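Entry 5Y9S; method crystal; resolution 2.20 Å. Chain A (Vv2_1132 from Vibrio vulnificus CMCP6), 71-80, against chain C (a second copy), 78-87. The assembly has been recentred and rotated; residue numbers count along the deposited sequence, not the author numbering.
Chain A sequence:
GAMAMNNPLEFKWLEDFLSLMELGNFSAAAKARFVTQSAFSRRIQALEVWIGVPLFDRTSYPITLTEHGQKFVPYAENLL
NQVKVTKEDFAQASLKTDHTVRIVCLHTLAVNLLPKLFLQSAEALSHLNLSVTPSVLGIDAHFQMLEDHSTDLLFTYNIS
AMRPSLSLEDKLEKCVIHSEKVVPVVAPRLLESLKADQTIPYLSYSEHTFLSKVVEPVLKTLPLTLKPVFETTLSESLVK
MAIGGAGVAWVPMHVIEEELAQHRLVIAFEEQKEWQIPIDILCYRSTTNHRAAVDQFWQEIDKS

Chain A 71-80: KFVPYAENLL
Chain C, residues 78-87: NLLNQVKVTK

Each stretch is a segment of a longer helix that continues beyond both of its ends, and the two pack nearly antiparallel: the N-to-C directions differ by 167° and the axes approach to 10.4 Å. The register is set by two CA–CA pairs, A:Tyr75 CA to C:Thr86 CA at 6.5 Å and A:Leu79 CA to C:Gln82 CA at 6.8 Å, one helical turn apart on each chain. Backbone i to i+4 hydrogen bonds hold each helix; in chain A the N of A:Pro74, which has no hydrogen to donate, marks a kink. Together the stretches bury 371 Å².

Apolar packing centres on A:Leu79 (chi1 -87°, chi2 171°), a knob in the hole formed by C:Leu79, C:Gln82, C:Val83 and C:Thr86. A:Leu79 CD2 lies 3.6 Å from C:Gln82 CB, 4.2 Å from C:Leu79 CD2 and 4.2 Å from C:Val83 CG2, while A:Leu79 CD1 is 4.1 Å from C:Thr86 OG1. C:Leu79 is m,t and C:Val83 is t.

Two aromatic rings of chain A contact C:Thr86 (m), and one of them also reaches C:Val85. A:Tyr75 (chi1 -67°, chi2 81°) presents its ring edge, with A:Tyr75 CD2 3.3 Å from C:Thr86 OG1 and A:Tyr75 CE2 4.3 Å from C:Val85 CG1. A:Phe72 (chi1 -180°, chi2 78°) meets C:Thr86 obliquely, A:Phe72 CE1 to C:Thr86 CG2 being 3.9 Å.

No direct hydrogen bond crosses the interface. C:Thr86 OG1 instead donates to C:Gln82 O within its own helix (2.7 Å). C:Gln82 (chi1 -71°, chi2 -165°, chi3 39°) is braced by C:Gln82 NE2 donating to C:Asn78 OD1 at 2.7 Å. C:Gln82 OE1 stands 3.4 Å from A:Leu79 N, but the angle is poor, and A:Leu79 N already donates to A:Tyr75 O (3.1 Å). A water supplies the polar link, donating to A:Tyr75 O at 2.7 Å and to C:Gln82 OE1 at 2.8 Å, thus joining two acceptors.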

ATOM      1  N   LYS A  71     -17.510 -11.661 -19.318  1.00 19.48           N
ATOM      2  CA  LYS A  71     -18.193 -10.370 -19.286  1.00 13.45           C
ATOM      3  C   LYS A  71     -17.234  -9.237 -18.944  1.00 20.47           C
ATOM      4  O   LYS A  71     -17.356  -8.126 -19.470  1.00 19.02           O
ATOM      5  CB  LYS A  71     -19.331 -10.417 -18.258  1.00 15.16           C
ATOM      6  CG  LYS A  71     -20.029  -9.086 -18.063  1.00 25.98           C
ATOM      7  CD  LYS A  71     -21.274  -9.220 -17.191  1.00 25.69           C
ATOM      8  CE  LYS A  71     -21.993  -7.869 -17.036  1.00 29.67           C
ATOM      9  NZ  LYS A  71     -22.002  -7.127 -18.336  1.00 35.90           N
ATOM     10  N   PHE A  72     -16.265  -9.504 -18.070  1.00 14.20           N
ATOM     11  CA  PHE A  72     -15.413  -8.456 -17.533  1.00 15.47           C
ATOM     12  C   PHE A  72     -14.388  -7.965 -18.544  1.00 11.78           C
ATOM     13  O   PHE A  72     -13.804  -6.894 -18.352  1.00 21.08           O
ATOM     14  CB  PHE A  72     -14.732  -8.974 -16.267  1.00 11.22           C
ATOM     15  CG  PHE A  72     -13.824  -7.981 -15.607  1.00 21.64           C
ATOM     16  CD1 PHE A  72     -14.333  -6.964 -14.825  1.00 18.34           C
ATOM     17  CD2 PHE A  72     -12.460  -8.072 -15.764  1.00 16.50           C
ATOM     18  CE1 PHE A  72     -13.487  -6.054 -14.218  1.00 15.80           C
ATOM     19  CE2 PHE A  72     -11.606  -7.179 -15.135  1.00 20.20           C
ATOM     20  CZ  PHE A  72     -12.125  -6.170 -14.365  1.00 19.01           C
ATOM     21  N   VAL A  73     -14.187  -8.708 -19.628  1.00 20.49           N
ATOM     22  CA  VAL A  73     -13.094  -8.387 -20.545  1.00 20.25           C
ATOM     23  C   VAL A  73     -13.215  -6.998 -21.162  1.00 14.35           C
ATOM     24  O   VAL A  73     -12.250  -6.207 -21.042  1.00 13.26           O
ATOM     25  CB  VAL A  73     -12.992  -9.509 -21.619  1.00 30.25           C
ATOM     26  CG1 VAL A  73     -12.352  -8.967 -22.806  1.00 30.41           C
ATOM     27  CG2 VAL A  73     -12.221 -10.725 -21.080  1.00 33.89           C
ATOM     28  N   PRO A  74     -14.311  -6.607 -21.823  1.00 14.28           N
ATOM     29  CA  PRO A  74     -14.415  -5.206 -22.287  1.00 13.09           C
ATOM     30  C   PRO A  74     -14.233  -4.164 -21.172  1.00 14.91           C
ATOM     31  O   PRO A  74     -13.642  -3.109 -21.439  1.00 18.56           O
ATOM     32  CB  PRO A  74     -15.823  -5.137 -22.889  1.00 14.24           C
ATOM     33  CG  PRO A  74     -16.562  -6.347 -22.314  1.00 18.78           C
ATOM     34  CD  PRO A  74     -15.507  -7.391 -22.211  1.00 14.88           C
ATOM     35  N   TYR A  75     -14.720  -4.414 -19.942  1.00 15.82           N
ATOM     36  CA  TYR A  75     -14.540  -3.425 -18.876  1.00 11.88           C
ATOM     37  C   TYR A  75     -13.073  -3.149 -18.631  1.00 15.85           C
ATOM     38  O   TYR A  75     -12.661  -1.993 -18.469  1.00 17.51           O
ATOM     39  CB  TYR A  75     -15.200  -3.883 -17.579  1.00 11.59           C
ATOM     40  CG  TYR A  75     -16.703  -3.944 -17.658  1.00 19.07           C
ATOM     41  CD1 TYR A  75     -17.339  -5.035 -18.243  1.00 18.33           C
ATOM     42  CD2 TYR A  75     -17.485  -2.920 -17.164  1.00 12.02           C
ATOM     43  CE1 TYR A  75     -18.713  -5.117 -18.336  1.00 12.63           C
ATOM     44  CE2 TYR A  75     -18.894  -2.981 -17.254  1.00 16.31           C
ATOM     45  CZ  TYR A  75     -19.492  -4.104 -17.836  1.00 22.14           C
ATOM     46  OH  TYR A  75     -20.861  -4.232 -17.943  1.00 25.88           O
ATOM     47  N   ALA A  76     -12.264  -4.198 -18.607  1.00 19.55           N
ATOM     48  CA  ALA A  76     -10.849  -4.008 -18.338  1.00 11.70           C
ATOM     49  C   ALA A  76     -10.152  -3.315 -19.504  1.00 16.11           C
ATOM     50  O   ALA A  76      -9.366  -2.380 -19.298  1.00 16.22           O
ATOM     51  CB  ALA A  76     -10.202  -5.351 -18.025  1.00 11.54           C
ATOM     52  N   GLU A  77     -10.411  -3.776 -20.735  1.00 11.96           N
ATOM     53  CA  GLU A  77      -9.795  -3.167 -21.915  1.00 19.35           C
ATOM     54  C   GLU A  77     -10.095  -1.677 -21.977  1.00 18.36           C
ATOM     55  O   GLU A  77      -9.206  -0.852 -22.225  1.00 24.58           O
ATOM     56  CB  GLU A  77     -10.328  -3.821 -23.194  1.00 15.59           C
ATOM     57  CG  GLU A  77     -10.116  -5.300 -23.342  1.00 26.97           C
ATOM     58  CD  GLU A  77      -8.845  -5.596 -24.058  1.00 33.42           C
ATOM     59  OE1 GLU A  77      -8.828  -6.566 -24.835  1.00 33.03           O
ATOM     60  OE2 GLU A  77      -7.867  -4.847 -23.835  1.00 39.05           O
ATOM     61  N   ASN A  78     -11.364  -1.320 -21.788  1.00 16.26           N
ATOM     62  CA  ASN A  78     -11.774   0.067 -21.961  1.00 19.46           C
ATOM     63  C   ASN A  78     -11.176   0.954 -20.883  1.00 19.82           C
ATOM     64  O   ASN A  78     -10.742   2.076 -21.170  1.00 18.56           O
ATOM     65  CB  ASN A  78     -13.293   0.144 -21.996  1.00 13.33           C
ATOM     66  CG  ASN A  78     -13.864  -0.579 -23.217  1.00 28.27           C
ATOM     67  OD1 ASN A  78     -15.071  -0.781 -23.330  1.00 42.00           O
ATOM     68  ND2 ASN A  78     -12.987  -0.984 -24.127  1.00 36.46           N
ATOM     69  N   LEU A  79     -11.082   0.449 -19.654  1.00 20.92           N
ATOM     70  CA  LEU A  79     -10.360   1.188 -18.625  1.00 24.96           C
ATOM     71  C   LEU A  79      -8.918   1.440 -19.049  1.00 22.88           C
ATOM     72  O   LEU A  79      -8.469   2.589 -19.106  1.00 22.72           O
ATOM     73  CB  LEU A  79     -10.421   0.445 -17.291  1.00 19.23           C
ATOM     74  CG  LEU A  79     -11.691   0.851 -16.559  1.00 25.49           C
ATOM     75  CD1 LEU A  79     -11.947  -0.016 -15.317  1.00 10.56           C
ATOM     76  CD2 LEU A  79     -11.588   2.340 -16.218  1.00 26.74           C
ATOM     77  N   LEU A  80      -8.174   0.371 -19.345  1.00 16.41           N
ATOM     78  CA  LEU A  80      -6.776   0.522 -19.743  1.00 21.12           C
ATOM     79  C   LEU A  80      -6.644   1.461 -20.929  1.00 23.38           C
ATOM     80  O   LEU A  80      -5.755   2.323 -20.958  1.00 18.41           O
ATOM     81  CB  LEU A  80      -6.170  -0.837 -20.096  1.00 29.99           C
ATOM     82  CG  LEU A  80      -5.878  -1.860 -18.999  1.00 23.74           C
ATOM     83  CD1 LEU A  80      -5.239  -3.093 -19.616  1.00 15.34           C
ATOM     84  CD2 LEU A  80      -4.961  -1.273 -17.943  1.00 26.22           C
TER
ATOM     85  N   ASN C  78     -14.495  10.798 -16.658  1.00 25.30           N
ATOM     86  CA  ASN C  78     -14.692   9.672 -17.558  1.00 14.22           C
ATOM     87  C   ASN C  78     -14.224   8.372 -16.914  1.00 20.11           C
ATOM     88  O   ASN C  78     -14.949   7.365 -16.916  1.00 16.34           O
ATOM     89  CB  ASN C  78     -13.950   9.930 -18.871  1.00 16.79           C
ATOM     90  CG  ASN C  78     -14.102   8.784 -19.890  1.00 24.81           C
ATOM     91  OD1 ASN C  78     -13.953   7.595 -19.568  1.00 15.54           O
ATOM     92  ND2 ASN C  78     -14.372   9.152 -21.132  1.00 22.74           N
ATOM     93  N   LEU C  79     -12.990   8.366 -16.415  1.00 12.25           N
ATOM     94  CA  LEU C  79     -12.460   7.201 -15.726  1.00 14.52           C
ATOM     95  C   LEU C  79     -13.286   6.885 -14.494  1.00 23.19           C
ATOM     96  O   LEU C  79     -13.653   5.728 -14.269  1.00 27.47           O
ATOM     97  CB  LEU C  79     -10.995   7.432 -15.332  1.00 13.85           C
ATOM     98  CG  LEU C  79     -10.023   7.476 -16.504  1.00 24.51           C
ATOM     99  CD1 LEU C  79      -8.676   8.081 -16.072  1.00 16.75           C
ATOM    100  CD2 LEU C  79      -9.849   6.069 -17.056  1.00 26.07           C
ATOM    101  N   LEU C  80     -13.577   7.901 -13.673  1.00 18.02           N
ATOM    102  CA  LEU C  80     -14.289   7.632 -12.427  1.00 17.00           C
ATOM    103  C   LEU C  80     -15.617   6.956 -12.699  1.00 21.36           C
ATOM    104  O   LEU C  80     -16.029   6.061 -11.958  1.00 19.38           O
ATOM    105  CB  LEU C  80     -14.528   8.912 -11.637  1.00 14.32           C
ATOM    106  CG  LEU C  80     -13.510   9.109 -10.518  1.00 30.98           C
ATOM    107  CD1 LEU C  80     -13.585  10.526  -9.984  1.00 23.17           C
ATOM    108  CD2 LEU C  80     -13.724   8.091  -9.407  1.00 28.66           C
ATOM    109  N   ASN C  81     -16.302   7.382 -13.759  1.00 17.73           N
ATOM    110  CA  ASN C  81     -17.556   6.742 -14.118  1.00 18.73           C
ATOM    111  C   ASN C  81     -17.342   5.331 -14.656  1.00 27.07           C
ATOM    112  O   ASN C  81     -18.199   4.465 -14.448  1.00 22.85           O
ATOM    113  CB  ASN C  81     -18.300   7.575 -15.148  1.00 19.17           C
ATOM    114  CG  ASN C  81     -19.660   6.996 -15.470  1.00 34.30           C
ATOM    115  OD1 ASN C  81     -20.574   7.045 -14.645  1.00 41.73           O
ATOM    116  ND2 ASN C  81     -19.806   6.445 -16.676  1.00 35.35           N
ATOM    117  N   GLN C  82     -16.235   5.081 -15.374  1.00 22.27           N
ATOM    118  CA  GLN C  82     -16.009   3.730 -15.876  1.00 14.53           C
ATOM    119  C   GLN C  82     -15.798   2.765 -14.719  1.00 18.55           C
ATOM    120  O   GLN C  82     -16.280   1.628 -14.764  1.00 18.59           O
ATOM    121  CB  GLN C  82     -14.818   3.677 -16.842  1.00 20.13           C
ATOM    122  CG  GLN C  82     -15.060   4.336 -18.199  1.00 14.43           C
ATOM    123  CD  GLN C  82     -14.021   3.961 -19.253  1.00 24.19           C
ATOM    124  OE1 GLN C  82     -13.578   2.805 -19.330  1.00 23.11           O
ATOM    125  NE2 GLN C  82     -13.615   4.936 -20.057  1.00 17.87           N
ATOM    126  N   VAL C  83     -15.098   3.204 -13.667  1.00 18.30           N
ATOM    127  CA  VAL C  83     -14.889   2.333 -12.511  1.00 13.73           C
ATOM    128  C   VAL C  83     -16.205   2.083 -11.798  1.00 17.58           C
ATOM    129  O   VAL C  83     -16.520   0.951 -11.421  1.00 18.89           O
ATOM    130  CB  VAL C  83     -13.856   2.938 -11.553  1.00 13.34           C
ATOM    131  CG1 VAL C  83     -13.801   2.112 -10.264  1.00 13.07           C
ATOM    132  CG2 VAL C  83     -12.475   3.020 -12.219  1.00 11.25           C
ATOM    133  N   LYS C  84     -17.006   3.133 -11.645  1.00 16.58           N
ATOM    134  CA  LYS C  84     -18.296   3.026 -10.969  1.00 23.80           C
ATOM    135  C   LYS C  84     -19.217   2.059 -11.703  1.00 22.75           C
ATOM    136  O   LYS C  84     -19.775   1.130 -11.106  1.00 24.91           O
ATOM    137  CB  LYS C  84     -18.913   4.427 -10.861  1.00 28.71           C
ATOM    138  CG  LYS C  84     -20.373   4.497 -10.424  1.00 48.71           C
ATOM    139  CD  LYS C  84     -20.954   5.911 -10.611  1.00 55.35           C
ATOM    140  CE  LYS C  84     -22.090   6.200  -9.627  1.00 57.73           C
ATOM    141  NZ  LYS C  84     -22.162   7.633  -9.193  1.00 58.62           N
ATOM    142  N   VAL C  85     -19.373   2.259 -13.011  1.00 25.92           N
ATOM    143  CA  VAL C  85     -20.210   1.395 -13.838  1.00 13.47           C
ATOM    144  C   VAL C  85     -19.723  -0.050 -13.786  1.00 20.11           C
ATOM    145  O   VAL C  85     -20.524  -0.985 -13.782  1.00 23.27           O
ATOM    146  CB  VAL C  85     -20.236   1.938 -15.276  1.00 17.86           C
ATOM    147  CG1 VAL C  85     -20.653   0.849 -16.298  1.00 19.57           C
ATOM    148  CG2 VAL C  85     -21.155   3.157 -15.344  1.00 14.20           C
ATOM    149  N   THR C  86     -18.405  -0.253 -13.747  1.00 15.76           N
ATOM    150  CA  THR C  86     -17.859  -1.597 -13.618  1.00 20.62           C
ATOM    151  C   THR C  86     -18.278  -2.204 -12.294  1.00 18.24           C
ATOM    152  O   THR C  86     -18.750  -3.339 -12.240  1.00 31.09           O
ATOM    153  CB  THR C  86     -16.329  -1.566 -13.719  1.00 22.20           C
ATOM    154  OG1 THR C  86     -15.924  -1.008 -14.975  1.00 31.09           O
ATOM    155  CG2 THR C  86     -15.758  -2.961 -13.571  1.00 16.98           C
ATOM    156  N   LYS C  87     -18.108  -1.450 -11.215  1.00 23.04           N
ATOM    157  CA  LYS C  87     -18.496  -1.920  -9.892  1.00 23.34           C
ATOM    158  C   LYS C  87     -19.987  -2.209  -9.831  1.00 31.07           C
ATOM    159  O   LYS C  87     -20.407  -3.230  -9.274  1.00 30.30           O
ATOM    160  CB  LYS C  87     -18.118  -0.873  -8.842  1.00 13.89           C
ATOM    161  CG  LYS C  87     -18.326  -1.331  -7.411  1.00 17.38           C
ATOM    162  CD  LYS C  87     -17.145  -2.167  -6.956  1.00 23.62           C
ATOM    163  CE  LYS C  87     -16.941  -2.142  -5.440  1.00 30.41           C
ATOM    164  NZ  LYS C  87     -15.727  -2.950  -5.055  1.00 32.13           N
TER
HETATM  165  O   HOH W   1     -14.303   0.178 -18.557  1.00 25.35           O